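Local coordinates for ATP-dependent RNA helicase HrpB (Escherichia coli, PDB 6EUD), which hydrolyses ATP to ADP and phosphate as an ATP-dependent DExH-box RNA helicase that binds single-stranded RNA, at residues L191-H196 with D200-V205; L220-P223 with E227-R230. One frame throughout, in Å; residues are numbered along the deposited sequence.

Running from the N terminus, the chain leaves strand 186-190, and contact 1 closes a short loop by laying residues 191-196 against the start of helix 199-213. That helix leads to strand 217-221, and contact 2 closes a second tight loop, where the strand's exit (220-223) meets the first turn of helix 225-236. The two loops follow in series; neither encloses or crosses the other. They meet through Val-203: its CG2 belongs to contact 1, while its CG1 packs on Leu-220 CD1 of contact 2 at 3.7 Å. Asp-200 also lies beside Arg-230, so both helices and the strand between them are tied together in the second RecA-like domain.

Contact 1 of 2, residues L191-H196 with D200-V205; sequences LPLPAH and DDAVAV
Leu-193 is the main bump of the 191-196 loop, and Ala-202 is a smaller bump on the helix that fits into the bend of the leucine. The methyl CB of Ala-202 sits in the angle of that side chain, 3.8 Å from Leu-193 CD2 and 4.0 Å from Leu-193 CB, so the short side chain touches both the root and one prong of the longer one. The other prong reaches further across the helix: Leu-193 CD1 comes to 4.1 Å from Val-203 CG2. Its fork is thus shared between two consecutive helical residues. The torsion behind this reach places Leu-193 CG beside its own backbone N and opposite the carbonyl carbon (chi1 -56°). No hydrogen bond joins the two segments.

All of this happens at a beta-alpha-beta crossover of the second RecA-like domain, where the loop after strand 186-190 enters helix 199-213 on its way to strand 217-221, parallel to the first. Val-203 takes part although its CB points away from the loop; the CG2 branch, set beside the backbone N, still comes round to meet the leucine, whereas CG1 belongs to the inner face of the helix. One residue further along the chain from Leu-193, the ring of Pro-194 adds a shallow shoulder, its CD lying 4.4 Å from Ala-202 CB. The same proline turns CB over one face of the His-196 ring, offset toward its rim. Leu-338, from the loop after strand 333-337, touches both Leu-193 and Val-203, and Phe-199 at the helix start also packs on Leu-193.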
ATOM      1  N   LEU A 191      19.098 -21.723 -14.647  1.00 26.99           N
ATOM      2  CA  LEU A 191      18.976 -21.677 -16.091  1.00 25.50           C
ATOM      3  C   LEU A 191      18.080 -20.517 -16.469  1.00 27.90           C
ATOM      4  O   LEU A 191      16.860 -20.628 -16.377  1.00 29.48           O
ATOM      5  CB  LEU A 191      18.389 -22.983 -16.646  1.00 29.07           C
ATOM      6  CG  LEU A 191      18.198 -22.960 -18.178  1.00 35.76           C
ATOM      7  CD1 LEU A 191      19.554 -23.045 -18.927  1.00 28.02           C
ATOM      8  CD2 LEU A 191      17.257 -24.061 -18.663  1.00 33.05           C
ATOM      9  N   PRO A 192      18.673 -19.399 -16.906  1.00 26.96           N
ATOM     10  CA  PRO A 192      17.829 -18.278 -17.330  1.00 31.91           C
ATOM     11  C   PRO A 192      17.086 -18.643 -18.599  1.00 34.06           C
ATOM     12  O   PRO A 192      17.628 -19.422 -19.370  1.00 33.69           O
ATOM     13  CB  PRO A 192      18.830 -17.140 -17.579  1.00 31.56           C
ATOM     14  CG  PRO A 192      20.115 -17.837 -17.892  1.00 32.53           C
ATOM     15  CD  PRO A 192      20.107 -19.138 -17.121  1.00 27.58           C
ATOM     16  N   LEU A 193      15.876 -18.115 -18.802  1.00 36.66           N
ATOM     17  CA  LEU A 193      15.138 -18.350 -20.043  1.00 29.79           C
ATOM     18  C   LEU A 193      15.562 -17.317 -21.078  1.00 31.45           C
ATOM     19  O   LEU A 193      15.729 -16.144 -20.757  1.00 28.54           O
ATOM     20  CB  LEU A 193      13.628 -18.303 -19.797  1.00 25.99           C
ATOM     21  CG  LEU A 193      13.204 -19.300 -18.712  1.00 26.55           C
ATOM     22  CD1 LEU A 193      11.744 -19.194 -18.365  1.00 24.43           C
ATOM     23  CD2 LEU A 193      13.540 -20.727 -19.155  1.00 26.27           C
ATOM     24  N   PRO A 194      15.756 -17.752 -22.328  1.00 33.03           N
ATOM     25  CA  PRO A 194      16.181 -16.780 -23.340  1.00 33.37           C
ATOM     26  C   PRO A 194      15.112 -15.728 -23.652  1.00 36.48           C
ATOM     27  O   PRO A 194      13.912 -16.016 -23.630  1.00 34.48           O
ATOM     28  CB  PRO A 194      16.488 -17.655 -24.570  1.00 30.77           C
ATOM     29  CG  PRO A 194      15.781 -18.912 -24.333  1.00 35.53           C
ATOM     30  CD  PRO A 194      15.692 -19.121 -22.854  1.00 32.20           C
ATOM     31  N   ALA A 195      15.575 -14.509 -23.927  1.00 36.61           N
ATOM     32  CA  ALA A 195      14.710 -13.383 -24.283  1.00 36.97           C
ATOM     33  C   ALA A 195      13.989 -13.566 -25.636  1.00 35.05           C
ATOM     34  O   ALA A 195      12.951 -12.930 -25.879  1.00 32.32           O
ATOM     35  CB  ALA A 195      15.528 -12.091 -24.302  1.00 33.58           C
ATOM     36  N   HIS A 196      14.536 -14.418 -26.505  1.00 29.13           N
ATOM     37  CA  HIS A 196      13.950 -14.659 -27.825  1.00 33.45           C
ATOM     38  C   HIS A 196      12.989 -15.874 -27.894  1.00 32.69           C
ATOM     39  O   HIS A 196      12.618 -16.316 -28.979  1.00 37.37           O
ATOM     40  CB  HIS A 196      15.065 -14.845 -28.849  1.00 34.48           C
ATOM     41  CG  HIS A 196      16.054 -15.885 -28.451  1.00 38.91           C
ATOM     42  ND1 HIS A 196      15.775 -17.237 -28.494  1.00 40.98           N
ATOM     43  CD2 HIS A 196      17.318 -15.778 -27.965  1.00 37.58           C
ATOM     44  CE1 HIS A 196      16.823 -17.916 -28.078  1.00 38.92           C
ATOM     45  NE2 HIS A 196      17.773 -17.059 -27.748  1.00 40.31           N
ATOM     46  N   ASP A 200       6.155 -20.047 -22.282  1.00 29.73           N
ATOM     47  CA  ASP A 200       5.668 -21.426 -22.247  1.00 30.76           C
ATOM     48  C   ASP A 200       6.574 -22.390 -23.034  1.00 32.61           C
ATOM     49  O   ASP A 200       6.814 -23.514 -22.580  1.00 39.89           O
ATOM     50  CB  ASP A 200       4.211 -21.525 -22.757  1.00 35.60           C
ATOM     51  CG  ASP A 200       4.030 -21.023 -24.195  1.00 43.93           C
ATOM     52  OD1 ASP A 200       5.021 -20.660 -24.869  1.00 47.68           O
ATOM     53  OD2 ASP A 200       2.876 -21.021 -24.670  1.00 46.07           O
ATOM     54  N   ASP A 201       7.088 -21.962 -24.186  1.00 27.39           N
ATOM     55  CA  ASP A 201       8.064 -22.769 -24.927  1.00 33.12           C
ATOM     56  C   ASP A 201       9.348 -22.975 -24.133  1.00 34.80           C
ATOM     57  O   ASP A 201       9.892 -24.079 -24.072  1.00 41.15           O
ATOM     58  CB  ASP A 201       8.424 -22.114 -26.259  1.00 44.20           C
ATOM     59  CG  ASP A 201       7.307 -22.206 -27.283  1.00 55.49           C
ATOM     60  OD1 ASP A 201       6.483 -23.141 -27.185  1.00 60.98           O
ATOM     61  OD2 ASP A 201       7.255 -21.342 -28.186  1.00 59.92           O
ATOM     62  N   ALA A 202       9.843 -21.896 -23.538  1.00 28.22           N
ATOM     63  CA  ALA A 202      11.092 -21.951 -22.815  1.00 27.44           C
ATOM     64  C   ALA A 202      10.953 -22.904 -21.629  1.00 25.49           C
ATOM     65  O   ALA A 202      11.835 -23.731 -21.407  1.00 26.67           O
ATOM     66  CB  ALA A 202      11.521 -20.550 -22.356  1.00 23.42           C
ATOM     67  N   VAL A 203       9.839 -22.820 -20.898  1.00 24.48           N
ATOM     68  CA  VAL A 203       9.673 -23.678 -19.724  1.00 25.38           C
ATOM     69  C   VAL A 203       9.573 -25.144 -20.179  1.00 29.09           C
ATOM     70  O   VAL A 203      10.146 -26.041 -19.545  1.00 27.84           O
ATOM     71  CB  VAL A 203       8.439 -23.284 -18.861  1.00 23.17           C
ATOM     72  CG1 VAL A 203       8.133 -24.339 -17.818  1.00 22.64           C
ATOM     73  CG2 VAL A 203       8.665 -21.950 -18.166  1.00 22.22           C
ATOM     74  N   ALA A 204       8.882 -25.383 -21.287  1.00 27.56           N
ATOM     75  CA  ALA A 204       8.684 -26.753 -21.761  1.00 27.21           C
ATOM     76  C   ALA A 204       9.993 -27.347 -22.209  1.00 31.29           C
ATOM     77  O   ALA A 204      10.246 -28.536 -22.009  1.00 34.97           O
ATOM     78  CB  ALA A 204       7.652 -26.805 -22.916  1.00 28.16           C
ATOM     79  N   VAL A 205      10.829 -26.524 -22.833  1.00 29.76           N
ATOM     80  CA  VAL A 205      12.102 -27.023 -23.308  1.00 28.07           C
ATOM     81  C   VAL A 205      13.010 -27.350 -22.139  1.00 31.14           C
ATOM     82  O   VAL A 205      13.657 -28.383 -22.128  1.00 37.88           O
ATOM     83  CB  VAL A 205      12.781 -26.021 -24.253  1.00 30.96           C
ATOM     84  CG1 VAL A 205      14.276 -26.334 -24.415  1.00 27.38           C
ATOM     85  CG2 VAL A 205      12.077 -26.048 -25.604  1.00 29.30           C
TER

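Contact 2 of 2, residues L220-P223 with E227-R230; sequences LFLP and EIQR
Pro-223 and Glu-227 cross at about a right angle, the proline ring lying against the aliphatic part of the acid. Pro-223 CD is 3.8 Å from Glu-227 CG, and the bend of the glutamate chain at chi2 (80°) swings its carboxylate over the ring, with OE1 3.8 Å from Pro-223 CB. Beside this pair Leu-222 dips toward the helix backbone: its CD1 stands 3.9 Å from Ile-228 CA and equally far from Glu-227 O, while Leu-222 CB meets Ile-228 CG1 at 4.2 Å.

One shell out, each carboxylate oxygen has an arginine. OE1 forms a salt bridge with Arg-297 of strand 287-302, whose side chain also touches Pro-223; OE2 lies at the in-plane edge of the Arg-230 guanidinium, in a salt bridge, Glu-227 OE2 to Arg-230 NH2 at 3.6 Å. With an alanine in place of Glu-227, the Pro-223 ring would probably lose the part of its cover given by CG and the carboxylate, and both arginines this acidic partner. Phe-199 and Val-231 back Leu-222, and Tyr-249 and Thr-275 pack on Ile-228.

Backbone bonds to Val-272, Ala-274 and Val-291 hold residues 220-222 between two parallel neighbours. This is the strand-to-helix turn at the C-terminal edge of a central parallel strand in a RecA-like fold, and its Phe-Leu-Pro sequence is consistent with motif IV of DEAH/RHA helicases.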
ATOM      1  N   LEU A 220       6.534 -28.965 -11.378  1.00 31.85           N
ATOM      2  CA  LEU A 220       6.786 -27.718 -12.084  1.00 31.05           C
ATOM      3  C   LEU A 220       5.925 -26.595 -11.507  1.00 31.03           C
ATOM      4  O   LEU A 220       4.699 -26.673 -11.576  1.00 34.14           O
ATOM      5  CB  LEU A 220       6.500 -27.910 -13.578  1.00 28.76           C
ATOM      6  CG  LEU A 220       6.458 -26.697 -14.497  1.00 32.60           C
ATOM      7  CD1 LEU A 220       7.760 -25.895 -14.435  1.00 29.26           C
ATOM      8  CD2 LEU A 220       6.157 -27.162 -15.934  1.00 34.33           C
ATOM      9  N   PHE A 221       6.560 -25.571 -10.940  1.00 27.28           N
ATOM     10  CA  PHE A 221       5.833 -24.426 -10.387  1.00 29.90           C
ATOM     11  C   PHE A 221       5.650 -23.359 -11.444  1.00 32.00           C
ATOM     12  O   PHE A 221       6.617 -22.954 -12.064  1.00 31.66           O
ATOM     13  CB  PHE A 221       6.563 -23.830  -9.169  1.00 29.33           C
ATOM     14  CG  PHE A 221       6.533 -24.724  -7.928  1.00 30.83           C
ATOM     15  CD1 PHE A 221       7.646 -25.498  -7.570  1.00 28.50           C
ATOM     16  CD2 PHE A 221       5.396 -24.786  -7.122  1.00 30.95           C
ATOM     17  CE1 PHE A 221       7.627 -26.316  -6.424  1.00 27.07           C
ATOM     18  CE2 PHE A 221       5.365 -25.601  -5.976  1.00 27.15           C
ATOM     19  CZ  PHE A 221       6.481 -26.364  -5.625  1.00 24.31           C
ATOM     20  N   LEU A 222       4.404 -22.917 -11.641  1.00 32.92           N
ATOM     21  CA  LEU A 222       4.056 -21.881 -12.613  1.00 29.64           C
ATOM     22  C   LEU A 222       3.213 -20.785 -11.944  1.00 33.51           C
ATOM     23  O   LEU A 222       2.680 -21.000 -10.851  1.00 35.07           O
ATOM     24  CB  LEU A 222       3.313 -22.521 -13.789  1.00 29.51           C
ATOM     25  CG  LEU A 222       4.262 -23.429 -14.564  1.00 24.80           C
ATOM     26  CD1 LEU A 222       3.563 -24.253 -15.635  1.00 24.64           C
ATOM     27  CD2 LEU A 222       5.373 -22.552 -15.160  1.00 24.03           C
ATOM     28  N   PRO A 223       3.085 -19.603 -12.587  1.00 34.62           N
ATOM     29  CA  PRO A 223       2.368 -18.500 -11.921  1.00 35.50           C
ATOM     30  C   PRO A 223       0.847 -18.699 -11.800  1.00 42.11           C
ATOM     31  O   PRO A 223       0.263 -18.276 -10.801  1.00 49.87           O
ATOM     32  CB  PRO A 223       2.661 -17.294 -12.822  1.00 33.71           C
ATOM     33  CG  PRO A 223       3.876 -17.692 -13.652  1.00 27.76           C
ATOM     34  CD  PRO A 223       3.721 -19.162 -13.845  1.00 31.43           C
ATOM     35  N   GLU A 227      -0.852 -20.320 -17.494  1.00 35.84           N
ATOM     36  CA  GLU A 227       0.507 -20.771 -17.798  1.00 34.86           C
ATOM     37  C   GLU A 227       0.587 -22.281 -17.701  1.00 34.61           C
ATOM     38  O   GLU A 227       1.244 -22.921 -18.525  1.00 38.09           O
ATOM     39  CB  GLU A 227       1.547 -20.135 -16.872  1.00 36.79           C
ATOM     40  CG  GLU A 227       1.788 -18.659 -17.103  1.00 40.60           C
ATOM     41  CD  GLU A 227       0.732 -17.767 -16.463  1.00 45.80           C
ATOM     42  OE1 GLU A 227       0.114 -18.194 -15.457  1.00 45.05           O
ATOM     43  OE2 GLU A 227       0.544 -16.631 -16.957  1.00 47.82           O
ATOM     44  N   ILE A 228      -0.089 -22.850 -16.707  1.00 29.25           N
ATOM     45  CA  ILE A 228      -0.201 -24.299 -16.617  1.00 28.77           C
ATOM     46  C   ILE A 228      -0.742 -24.917 -17.913  1.00 35.44           C
ATOM     47  O   ILE A 228      -0.203 -25.913 -18.405  1.00 41.28           O
ATOM     48  CB  ILE A 228      -1.104 -24.717 -15.453  1.00 31.04           C
ATOM     49  CG1 ILE A 228      -0.438 -24.343 -14.129  1.00 32.05           C
ATOM     50  CG2 ILE A 228      -1.413 -26.227 -15.522  1.00 28.94           C
ATOM     51  CD1 ILE A 228      -1.200 -24.787 -12.908  1.00 32.71           C
ATOM     52  N   GLN A 229      -1.795 -24.330 -18.477  1.00 36.47           N
ATOM     53  CA  GLN A 229      -2.401 -24.878 -19.691  1.00 33.48           C
ATOM     54  C   GLN A 229      -1.457 -24.770 -20.882  1.00 33.47           C
ATOM     55  O   GLN A 229      -1.257 -25.739 -21.631  1.00 38.41           O
ATOM     56  CB  GLN A 229      -3.710 -24.164 -20.000  1.00 38.45           C
ATOM     57  CG  GLN A 229      -4.735 -24.262 -18.908  1.00 52.55           C
ATOM     58  CD  GLN A 229      -6.025 -23.553 -19.264  1.00 64.75           C
ATOM     59  OE1 GLN A 229      -6.115 -22.899 -20.301  1.00 70.89           O
ATOM     60  NE2 GLN A 229      -7.036 -23.690 -18.409  1.00 69.73           N
ATOM     61  N   ARG A 230      -0.856 -23.595 -21.051  1.00 30.22           N
ATOM     62  CA  ARG A 230       0.001 -23.360 -22.210  1.00 31.09           C
ATOM     63  C   ARG A 230       1.288 -24.189 -22.179  1.00 33.01           C
ATOM     64  O   ARG A 230       1.706 -24.710 -23.226  1.00 34.04           O
ATOM     65  CB  ARG A 230       0.321 -21.866 -22.343  1.00 27.42           C
ATOM     66  CG  ARG A 230      -0.864 -21.065 -22.876  1.00 31.54           C
ATOM     67  CD  ARG A 230      -0.524 -19.606 -23.122  1.00 33.22           C
ATOM     68  NE  ARG A 230      -0.291 -18.899 -21.869  1.00 34.84           N
ATOM     69  CZ  ARG A 230      -1.253 -18.395 -21.107  1.00 40.28           C
ATOM     70  NH1 ARG A 230      -2.522 -18.529 -21.457  1.00 40.92           N
ATOM     71  NH2 ARG A 230      -0.940 -17.757 -19.991  1.00 43.25           N
TER